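Local coordinates for protein myosin-I heavy chain (Dictyostelium discoideum, PDB 5EJY) that is an actin-based class VII motor with ATPase activity that acts early in phagocytosis and adhesion, this chain being a MyTH4-FERM part of its tail, at residues 97-102 against 137-142; 103-108 against 130-135; 427-432 against 436-441. All coordinates share one frame; numbering follows the deposited sequence.

Interaction 1 (97-102 against 137-142); sequences AIESLR and PPTRKL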
loop_
_atom_site.group_PDB
_atom_site.type_symbol
_atom_site.label_atom_id
_atom_site.label_comp_id
_atom_site.label_asym_id
_atom_site.label_seq_id
_atom_site.Cartn_x
_atom_site.Cartn_y
_atom_site.Cartn_z
ATOM N N ALA A 97 -6.373 -13.062 -13.013
ATOM C CA ALA A 97 -7.772 -12.754 -13.289
ATOM C C ALA A 97 -8.651 -13.980 -13.547
ATOM O O ALA A 97 -9.866 -13.937 -13.325
ATOM C CB ALA A 97 -7.869 -11.767 -14.477
ATOM N N ILE A 98 -8.045 -15.061 -14.031
ATOM C CA ILE A 98 -8.796 -16.247 -14.450
ATOM C C ILE A 98 -8.330 -17.456 -13.639
ATOM O O ILE A 98 -7.326 -18.092 -13.966
ATOM C CB ILE A 98 -8.637 -16.509 -15.981
ATOM C CG1 ILE A 98 -8.998 -15.250 -16.788
ATOM C CG2 ILE A 98 -9.508 -17.672 -16.435
ATOM C CD1 ILE A 98 -8.391 -15.224 -18.201
ATOM N N GLU A 99 -9.052 -17.761 -12.568
ATOM C CA GLU A 99 -8.579 -18.758 -11.615
ATOM C C GLU A 99 -8.416 -20.112 -12.282
ATOM O O GLU A 99 -7.587 -20.932 -11.871
ATOM C CB GLU A 99 -9.543 -18.891 -10.436
ATOM C CG GLU A 99 -8.926 -19.622 -9.261
ATOM C CD GLU A 99 -9.949 -20.329 -8.403
ATOM O OE1 GLU A 99 -10.735 -19.633 -7.723
ATOM O OE2 GLU A 99 -9.969 -21.583 -8.418
ATOM N N SER A 100 -9.208 -20.349 -13.316
ATOM C CA SER A 100 -9.205 -21.655 -13.960
ATOM C C SER A 100 -8.034 -21.846 -14.925
ATOM O O SER A 100 -7.932 -22.888 -15.566
ATOM C CB SER A 100 -10.548 -21.908 -14.661
ATOM O OG SER A 100 -10.829 -20.889 -15.600
ATOM N N LEU A 101 -7.160 -20.843 -15.035
ATOM C CA LEU A 101 -5.940 -20.987 -15.814
ATOM C C LEU A 101 -4.702 -21.130 -14.916
ATOM O O LEU A 101 -3.603 -21.315 -15.399
ATOM C CB LEU A 101 -5.746 -19.803 -16.764
ATOM C CG LEU A 101 -6.514 -19.831 -18.093
ATOM C CD1 LEU A 101 -6.398 -18.505 -18.789
ATOM C CD2 LEU A 101 -5.984 -20.952 -18.998
ATOM N N ARG A 102 -4.882 -21.019 -13.609
ATOM C CA ARG A 102 -3.729 -20.989 -12.713
ATOM C C ARG A 102 -2.989 -22.315 -12.720
ATOM O O ARG A 102 -1.743 -22.346 -12.811
ATOM C CB ARG A 102 -4.163 -20.623 -11.288
ATOM C CG ARG A 102 -4.667 -19.180 -11.196
ATOM C CD ARG A 102 -5.149 -18.834 -9.817
ATOM N NE ARG A 102 -5.565 -17.434 -9.745
ATOM C CZ ARG A 102 -5.994 -16.844 -8.641
ATOM N NH1 ARG A 102 -6.039 -17.525 -7.510
ATOM N NH2 ARG A 102 -6.351 -15.563 -8.662
ATOM N N PRO A 137 -1.479 -18.442 -6.064
ATOM C CA PRO A 137 -1.064 -19.815 -5.801
ATOM C C PRO A 137 -1.760 -20.804 -6.732
ATOM O O PRO A 137 -2.729 -20.460 -7.415
ATOM C CB PRO A 137 -1.508 -20.027 -4.358
ATOM C CG PRO A 137 -2.805 -19.229 -4.286
ATOM C CD PRO A 137 -2.617 -18.038 -5.214
ATOM N N PRO A 138 -1.244 -22.045 -6.785
ATOM C CA PRO A 138 -2.001 -23.103 -7.457
ATOM C C PRO A 138 -3.314 -23.288 -6.714
ATOM O O PRO A 138 -3.391 -22.932 -5.538
ATOM C CB PRO A 138 -1.117 -24.356 -7.256
ATOM C CG PRO A 138 0.280 -23.808 -6.946
ATOM C CD PRO A 138 0.012 -22.525 -6.186
ATOM N N THR A 139 -4.326 -23.844 -7.369
ATOM C CA THR A 139 -5.570 -24.154 -6.685
ATOM C C THR A 139 -5.342 -25.327 -5.735
ATOM O O THR A 139 -4.309 -25.984 -5.790
ATOM C CB THR A 139 -6.723 -24.499 -7.657
ATOM O OG1 THR A 139 -6.591 -25.849 -8.114
ATOM C CG2 THR A 139 -6.758 -23.546 -8.852
ATOM N N ARG A 140 -6.320 -25.587 -4.874
ATOM C CA ARG A 140 -6.220 -26.650 -3.883
ATOM C C ARG A 140 -5.995 -28.020 -4.518
ATOM O O ARG A 140 -5.495 -28.931 -3.864
ATOM C CB ARG A 140 -7.486 -26.696 -3.027
ATOM C CG ARG A 140 -8.732 -27.005 -3.819
ATOM N N LYS A 141 -6.358 -28.160 -5.788
ATOM C CA LYS A 141 -6.219 -29.438 -6.485
ATOM C C LYS A 141 -4.779 -29.741 -6.882
ATOM O O LYS A 141 -4.415 -30.898 -7.106
ATOM C CB LYS A 141 -7.110 -29.465 -7.735
ATOM C CG LYS A 141 -8.590 -29.271 -7.445
ATOM C CD LYS A 141 -9.018 -30.063 -6.223
ATOM N N LEU A 142 -3.948 -28.707 -6.955
ATOM C CA LEU A 142 -2.582 -28.890 -7.417
ATOM C C LEU A 142 -1.535 -28.502 -6.379
ATOM O O LEU A 142 -0.391 -28.939 -6.455
ATOM C CB LEU A 142 -2.359 -28.101 -8.716
ATOM C CG LEU A 142 -0.950 -28.025 -9.318
ATOM C CD1 LEU A 142 -0.407 -29.414 -9.738
ATOM C CD2 LEU A 142 -0.975 -27.068 -10.505
HETATM O O HOH W 1 -5.494 -20.210 -6.869
#

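Interaction 2 (103-108 against 130-135); sequences DEIYCQ and HFTCST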
loop_
_atom_site.group_PDB
_atom_site.type_symbol
_atom_site.label_atom_id
_atom_site.label_comp_id
_atom_site.label_asym_id
_atom_site.label_seq_id
_atom_site.Cartn_x
_atom_site.Cartn_y
_atom_site.Cartn_z
ATOM N N ASP A 103 -3.737 -23.411 -12.625
ATOM C CA ASP A 103 -3.067 -24.725 -12.570
ATOM C C ASP A 103 -2.384 -25.037 -13.891
ATOM O O ASP A 103 -1.279 -25.586 -13.919
ATOM C CB ASP A 103 -4.024 -25.836 -12.140
ATOM C CG ASP A 103 -4.419 -25.723 -10.675
ATOM O OD1 ASP A 103 -3.767 -24.954 -9.923
ATOM O OD2 ASP A 103 -5.376 -26.404 -10.269
ATOM N N GLU A 104 -3.030 -24.652 -14.989
ATOM C CA GLU A 104 -2.414 -24.724 -16.310
ATOM C C GLU A 104 -1.022 -24.095 -16.324
ATOM O O GLU A 104 -0.044 -24.732 -16.734
ATOM C CB GLU A 104 -3.303 -24.033 -17.351
ATOM C CG GLU A 104 -2.678 -23.949 -18.737
ATOM C CD GLU A 104 -2.791 -25.249 -19.514
ATOM O OE1 GLU A 104 -3.787 -25.978 -19.317
ATOM O OE2 GLU A 104 -1.873 -25.539 -20.316
ATOM N N ILE A 105 -0.940 -22.838 -15.885
ATOM C CA ILE A 105 0.325 -22.122 -15.819
ATOM C C ILE A 105 1.351 -22.865 -14.974
ATOM O O ILE A 105 2.496 -23.055 -15.401
ATOM C CB ILE A 105 0.137 -20.671 -15.290
ATOM C CG1 ILE A 105 -0.722 -19.855 -16.269
ATOM C CG2 ILE A 105 1.493 -19.994 -15.039
ATOM C CD1 ILE A 105 -1.457 -18.680 -15.604
ATOM N N TYR A 106 0.965 -23.301 -13.781
ATOM C CA TYR A 106 1.938 -23.982 -12.934
ATOM C C TYR A 106 2.429 -25.290 -13.567
ATOM O O TYR A 106 3.596 -25.622 -13.459
ATOM C CB TYR A 106 1.365 -24.258 -11.548
ATOM C CG TYR A 106 1.522 -23.109 -10.574
ATOM C CD1 TYR A 106 2.713 -22.916 -9.890
ATOM C CD2 TYR A 106 0.479 -22.210 -10.348
ATOM C CE1 TYR A 106 2.866 -21.869 -8.989
ATOM C CE2 TYR A 106 0.623 -21.157 -9.439
ATOM C CZ TYR A 106 1.817 -20.999 -8.764
ATOM O OH TYR A 106 1.978 -19.971 -7.861
ATOM N N CYS A 107 1.536 -26.019 -14.229
ATOM C CA CYS A 107 1.912 -27.282 -14.864
ATOM C C CYS A 107 2.892 -27.046 -15.994
ATOM O O CYS A 107 3.797 -27.850 -16.206
ATOM C CB CYS A 107 0.687 -28.034 -15.396
ATOM S SG CYS A 107 -0.298 -28.809 -14.138
ATOM N N GLN A 108 2.701 -25.960 -16.739
ATOM C CA GLN A 108 3.646 -25.611 -17.797
ATOM C C GLN A 108 5.032 -25.315 -17.241
ATOM O O GLN A 108 6.041 -25.650 -17.869
ATOM C CB GLN A 108 3.157 -24.415 -18.613
ATOM C CG GLN A 108 1.897 -24.687 -19.422
ATOM C CD GLN A 108 1.506 -23.509 -20.305
ATOM O OE1 GLN A 108 2.324 -22.631 -20.594
ATOM N NE2 GLN A 108 0.254 -23.489 -20.741
ATOM N N HIS A 130 8.973 -18.317 -9.701
ATOM C CA HIS A 130 9.024 -17.372 -8.597
ATOM C C HIS A 130 8.087 -16.169 -8.849
ATOM O O HIS A 130 7.383 -15.733 -7.934
ATOM C CB HIS A 130 10.478 -16.930 -8.380
ATOM C CG HIS A 130 10.703 -16.162 -7.114
ATOM N ND1 HIS A 130 11.899 -15.540 -6.830
ATOM C CD2 HIS A 130 9.883 -15.900 -6.067
ATOM C CE1 HIS A 130 11.807 -14.928 -5.662
ATOM N NE2 HIS A 130 10.595 -15.128 -5.180
ATOM N N PHE A 131 8.057 -15.657 -10.082
ATOM C CA PHE A 131 7.121 -14.571 -10.431
ATOM C C PHE A 131 5.697 -15.038 -10.160
ATOM O O PHE A 131 4.867 -14.285 -9.654
ATOM C CB PHE A 131 7.183 -14.206 -11.920
ATOM C CG PHE A 131 8.525 -13.696 -12.390
ATOM C CD1 PHE A 131 9.324 -12.917 -11.568
ATOM C CD2 PHE A 131 8.964 -13.979 -13.676
ATOM C CE1 PHE A 131 10.547 -12.441 -12.011
ATOM C CE2 PHE A 131 10.201 -13.516 -14.129
ATOM C CZ PHE A 131 10.996 -12.752 -13.292
ATOM N N THR A 132 5.408 -16.283 -10.527
ATOM C CA THR A 132 4.047 -16.799 -10.449
ATOM C C THR A 132 3.647 -16.997 -8.998
ATOM O O THR A 132 2.563 -16.593 -8.597
ATOM C CB THR A 132 3.896 -18.127 -11.256
ATOM O OG1 THR A 132 4.315 -17.895 -12.602
ATOM C CG2 THR A 132 2.433 -18.603 -11.268
ATOM N N CYS A 133 4.531 -17.613 -8.213
ATOM C CA CYS A 133 4.288 -17.790 -6.786
ATOM C C CYS A 133 4.045 -16.456 -6.064
ATOM O O CYS A 133 3.325 -16.413 -5.059
ATOM C CB CYS A 133 5.470 -18.503 -6.131
ATOM S SG CYS A 133 5.571 -20.268 -6.572
ATOM N N SER A 134 4.679 -15.395 -6.564
ATOM C CA SER A 134 4.555 -14.053 -5.984
ATOM C C SER A 134 3.252 -13.353 -6.374
ATOM O O SER A 134 2.987 -12.236 -5.913
ATOM C CB SER A 134 5.744 -13.189 -6.416
ATOM O OG SER A 134 6.985 -13.799 -6.046
ATOM N N THR A 135 2.461 -13.998 -7.230
ATOM C CA THR A 135 1.241 -13.391 -7.773
ATOM C C THR A 135 -0.054 -14.127 -7.387
ATOM O O THR A 135 -1.036 -13.498 -6.986
ATOM C CB THR A 135 1.329 -13.217 -9.320
ATOM O OG1 THR A 135 2.600 -12.642 -9.669
ATOM C CG2 THR A 135 0.177 -12.293 -9.838
#

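Interaction 3 (427-432 against 436-441); sequences FVLALN and INIYDP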
loop_
_atom_site.group_PDB
_atom_site.type_symbol
_atom_site.label_atom_id
_atom_site.label_comp_id
_atom_site.label_asym_id
_atom_site.label_seq_id
_atom_site.Cartn_x
_atom_site.Cartn_y
_atom_site.Cartn_z
ATOM N N PHE A 427 -18.137 20.550 4.458
ATOM C CA PHE A 427 -17.854 20.431 5.873
ATOM C C PHE A 427 -16.707 19.435 6.076
ATOM O O PHE A 427 -16.208 18.838 5.119
ATOM C CB PHE A 427 -19.103 19.967 6.627
ATOM C CG PHE A 427 -19.672 18.662 6.121
ATOM C CD1 PHE A 427 -20.486 18.634 4.999
ATOM C CD2 PHE A 427 -19.385 17.466 6.763
ATOM C CE1 PHE A 427 -21.009 17.435 4.526
ATOM C CE2 PHE A 427 -19.894 16.262 6.300
ATOM C CZ PHE A 427 -20.714 16.244 5.175
ATOM N N VAL A 428 -16.308 19.270 7.325
ATOM C CA VAL A 428 -15.240 18.333 7.671
ATOM C C VAL A 428 -15.859 17.352 8.648
ATOM O O VAL A 428 -16.637 17.745 9.523
ATOM C CB VAL A 428 -14.066 19.074 8.334
ATOM C CG1 VAL A 428 -13.121 18.098 9.054
ATOM C CG2 VAL A 428 -13.303 19.908 7.301
ATOM N N LEU A 429 -15.583 16.070 8.471
ATOM C CA LEU A 429 -15.874 15.118 9.532
ATOM C C LEU A 429 -14.604 14.957 10.352
ATOM O O LEU A 429 -13.546 14.604 9.823
ATOM C CB LEU A 429 -16.343 13.776 8.979
ATOM C CG LEU A 429 -17.723 13.794 8.319
ATOM C CD1 LEU A 429 -18.164 12.395 7.900
ATOM C CD2 LEU A 429 -18.750 14.406 9.284
ATOM N N ALA A 430 -14.699 15.260 11.639
ATOM C CA ALA A 430 -13.573 15.098 12.542
ATOM C C ALA A 430 -13.914 13.962 13.494
ATOM O O ALA A 430 -14.783 14.113 14.357
ATOM C CB ALA A 430 -13.322 16.398 13.303
ATOM N N LEU A 431 -13.268 12.809 13.316
ATOM C CA LEU A 431 -13.603 11.634 14.121
ATOM C C LEU A 431 -12.598 11.399 15.254
ATOM O O LEU A 431 -11.379 11.456 15.056
ATOM C CB LEU A 431 -13.740 10.369 13.256
ATOM C CG LEU A 431 -14.868 10.321 12.215
ATOM C CD1 LEU A 431 -14.496 11.173 11.016
ATOM C CD2 LEU A 431 -15.159 8.893 11.787
ATOM N N ASN A 432 -13.122 11.158 16.450
ATOM C CA ASN A 432 -12.285 10.826 17.597
ATOM C C ASN A 432 -13.062 9.869 18.489
ATOM O O ASN A 432 -14.136 9.399 18.096
ATOM C CB ASN A 432 -11.842 12.092 18.341
ATOM C CG ASN A 432 -13.015 12.950 18.792
ATOM O OD1 ASN A 432 -14.102 12.443 19.036
ATOM N ND2 ASN A 432 -12.793 14.251 18.901
ATOM N N ILE A 436 -18.456 11.145 15.820
ATOM C CA ILE A 436 -18.264 11.656 14.475
ATOM C C ILE A 436 -18.712 13.101 14.434
ATOM O O ILE A 436 -19.907 13.397 14.412
ATOM C CB ILE A 436 -19.076 10.842 13.457
ATOM C CG1 ILE A 436 -18.707 9.358 13.564
ATOM C CG2 ILE A 436 -18.823 11.372 12.048
ATOM C CD1 ILE A 436 -19.651 8.430 12.840
ATOM N N ASN A 437 -17.749 14.004 14.412
ATOM C CA ASN A 437 -18.041 15.419 14.550
ATOM C C ASN A 437 -18.123 16.174 13.230
ATOM O O ASN A 437 -17.213 16.134 12.404
ATOM C CB ASN A 437 -17.025 16.058 15.495
ATOM C CG ASN A 437 -16.927 15.310 16.809
ATOM O OD1 ASN A 437 -17.875 15.302 17.590
ATOM N ND2 ASN A 437 -15.790 14.652 17.049
ATOM N N ILE A 438 -19.238 16.858 13.032
ATOM C CA ILE A 438 -19.404 17.696 11.864
ATOM C C ILE A 438 -18.856 19.066 12.200
ATOM O O ILE A 438 -19.314 19.722 13.145
ATOM C CB ILE A 438 -20.900 17.807 11.453
ATOM C CG1 ILE A 438 -21.460 16.414 11.133
ATOM C CG2 ILE A 438 -21.042 18.730 10.258
ATOM C CD1 ILE A 438 -23.001 16.343 11.014
ATOM N N TYR A 439 -17.890 19.504 11.402
ATOM C CA TYR A 439 -17.144 20.711 11.678
ATOM C C TYR A 439 -17.201 21.625 10.474
ATOM O O TYR A 439 -17.117 21.173 9.331
ATOM C CB TYR A 439 -15.697 20.338 11.988
ATOM C CG TYR A 439 -14.748 21.489 12.189
ATOM C CD1 TYR A 439 -14.625 22.100 13.429
ATOM C CD2 TYR A 439 -13.941 21.938 11.154
ATOM C CE1 TYR A 439 -13.741 23.137 13.629
ATOM C CE2 TYR A 439 -13.050 22.969 11.344
ATOM C CZ TYR A 439 -12.954 23.568 12.585
ATOM O OH TYR A 439 -12.071 24.606 12.786
ATOM N N ASP A 440 -17.358 22.919 10.722
ATOM C CA ASP A 440 -17.414 23.875 9.628
ATOM C C ASP A 440 -16.106 24.636 9.543
ATOM O O ASP A 440 -15.822 25.483 10.395
ATOM C CB ASP A 440 -18.569 24.859 9.829
ATOM C CG ASP A 440 -18.747 25.787 8.652
ATOM O OD1 ASP A 440 -17.878 25.793 7.757
ATOM O OD2 ASP A 440 -19.763 26.514 8.617
ATOM N N PRO A 441 -15.310 24.360 8.501
ATOM C CA PRO A 441 -13.989 24.987 8.377
ATOM C C PRO A 441 -14.085 26.484 8.069
ATOM O O PRO A 441 -13.120 27.216 8.279
ATOM C CB PRO A 441 -13.342 24.215 7.215
ATOM C CG PRO A 441 -14.484 23.693 6.422
ATOM C CD PRO A 441 -15.584 23.409 7.409
#

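Interaction 1 (97-102 against 137-142)
Arg102 and Pro137 lie side by side and point the same way, joining two loops of the helical MyTH4 domain: one that leads from helix 81-97 into helix 102-112, and one that links helix 119-133 to helix 143-155. The arginine leaves its backbone with CG opposite the carbonyl carbon (chi1 -67°) and then runs fully extended, which carries CD past the proline carbonyl, 3.8 Å from Pro137 O. Pro137 CD lies 4.2 Å from Arg102 NH1, oblique to the guanidinium. The polar link is indirect: one water, in the plane of the guanidinium, accepts from Arg102 NH1 at 2.8 Å and donates to Pro137 O at the same length. The other nitrogens turn back to the end of helix 81-97, NE to Gly95 O and NH2 to Leu96 O, so the guanidinium is fixed in rotation by three bonds while CB of Glu99 sits above one face, toward the rim.

On the same loops, Glu99 and Thr139 meet at a slant. With CG opposite its backbone N and the chain extended beyond it, the glutamate brings OE2 to 3.8 Å from Thr139 CG2, a contact at the exposed margin with no polar bond in it. The threonine's chi1 of 79° puts CG2 opposite the carbonyl carbon and sets OG1 between that carbon and the backbone N. There OG1 bonds Asp103 OD2 and closes an ST turn, in which Lys141 N gives its hydrogen to Thr139 OG1 at 3.3 Å.

Interaction 2 (103-108 against 130-135)
Ile105 meets Thr132 through methyl groups alone: the side chains pass at a slant, and Ile105 CG2 stops 4.1 Å from Thr132 CG2. One residue on, Tyr106 reaches much further across. Its ring slides along Thr132 in the opposite sense and takes that same methyl onto one face, a CH-pi contact with Thr132 CG2 3.9 Å from the centroid of the Tyr106 ring and 27° off the ring normal. The methyl sits nearer the hydroxyl end, 3.5 Å from Tyr106 CZ. Thr132 can offer it because CG2 stands opposite its own backbone N, while OG1 folds back along the helix to Leu128 O. The sulfur of Cys133 comes to the tyrosine at the edge instead: SG lies in the ring plane, 4.0 Å from Tyr106 CE1, as a sulfur-aromatic contact.

This is buried helix-to-helix packing in the MyTH4 domain, helix 102-112 laid against the last turn of helix 119-133. Tyr106 OH carries on past that turn, 3.4 Å from Cys133 CA, and bonds Phe136 O just beyond it; Phe146 meets the ring edge-to-face. The end of helix 119-133 is tied off by the hydroxyls of the two residues that follow it. Ser134 OG bonds His130 O at 2.7 Å, and Ser134 N reaches that oxygen from the opposite face of its plane; Thr135 OG1 likewise bonds Phe131 O.

Further along helix 102-112, Gln108 turns to the far side, toward helix 53-70. Its NE2 bonds Ala59 O as well as Glu104 OE2, meeting the anti lone pair of that carboxylate oxygen at 3.0 Å, nearly in the amide plane of Gln108.

Interaction 3 (427-432 against 436-441)
Val428 and Tyr439 bond to each other twice, Val428 N to Tyr439 O and Tyr439 N to Val428 O, both at 2.9 Å and both in the carbonyl plane. They form one hydrogen-bonded pair of an antiparallel beta hairpin. Two residues along, Ala430 and Asn437 form the next. Ala430 N gives an almost straight bond to Asn437 O, 2.8 Å at 171°, and Leu429 CA adds a CA-H...O contact to that oxygen at 3.3 Å. The return bond is less direct, Asn437 N standing above the carbonyl plane of Ala430 O at 3.0 Å.

A second donor comes to the same oxygen from the opposite face. Asn437 places CG opposite its carbonyl carbon (chi1 -52°) and swings its amide along the neighbouring strand, so that ND2 takes Ala430 O at 2.9 Å. The same nitrogen makes a weak, long bond to Asn432 OD1, whose stronger donor is Asn434 N in the turn; the two amide planes are turned 65° from each other. Asn437 OD1 has a weak bond with Ser449 OG. A leucine at Asn437 would probably leave Ala430 O with one donor fewer and cost Asn432 OD1 its weaker partner.

Leu429, Leu431, Ile436 and Ile438 share the face of the sheet opposite Val428, Ala430, Asn437 and Tyr439; there Leu429 CD2 touches Ile438 CG1 at 3.8 Å, and Leu431 lies alongside Ile436.

The hairpin occupies the middle of a four-stranded sheet in the FERM region, consistent with the PH-like third lobe. Phe427, Leu429 and Leu431 bond through their backbones to strand 410-415, Ile436 and Ile438 to strand 445-450, while helix 484-499 packs on Leu429 and Leu431.

Interactions 1 and 2 belong to the MyTH4 domain and abut, their centres about 9 Å apart; interaction 3 lies in the FERM region on the far side of the chain's centre, about 46 Å and 48 Å from them between centres. The first two hold the same pair of helices, 102-112 and 119-133, one at their flanking loops and the other along their sides. Pro138 resting on Tyr106, and Leu142 on Asp103, tie them together. Chemistry follows place: the loops at the surface rely on a water bridge, the buried helix interface on methyl, sulfur and ring, and the buried sheet on direct backbone bonds with an asparagine amide added.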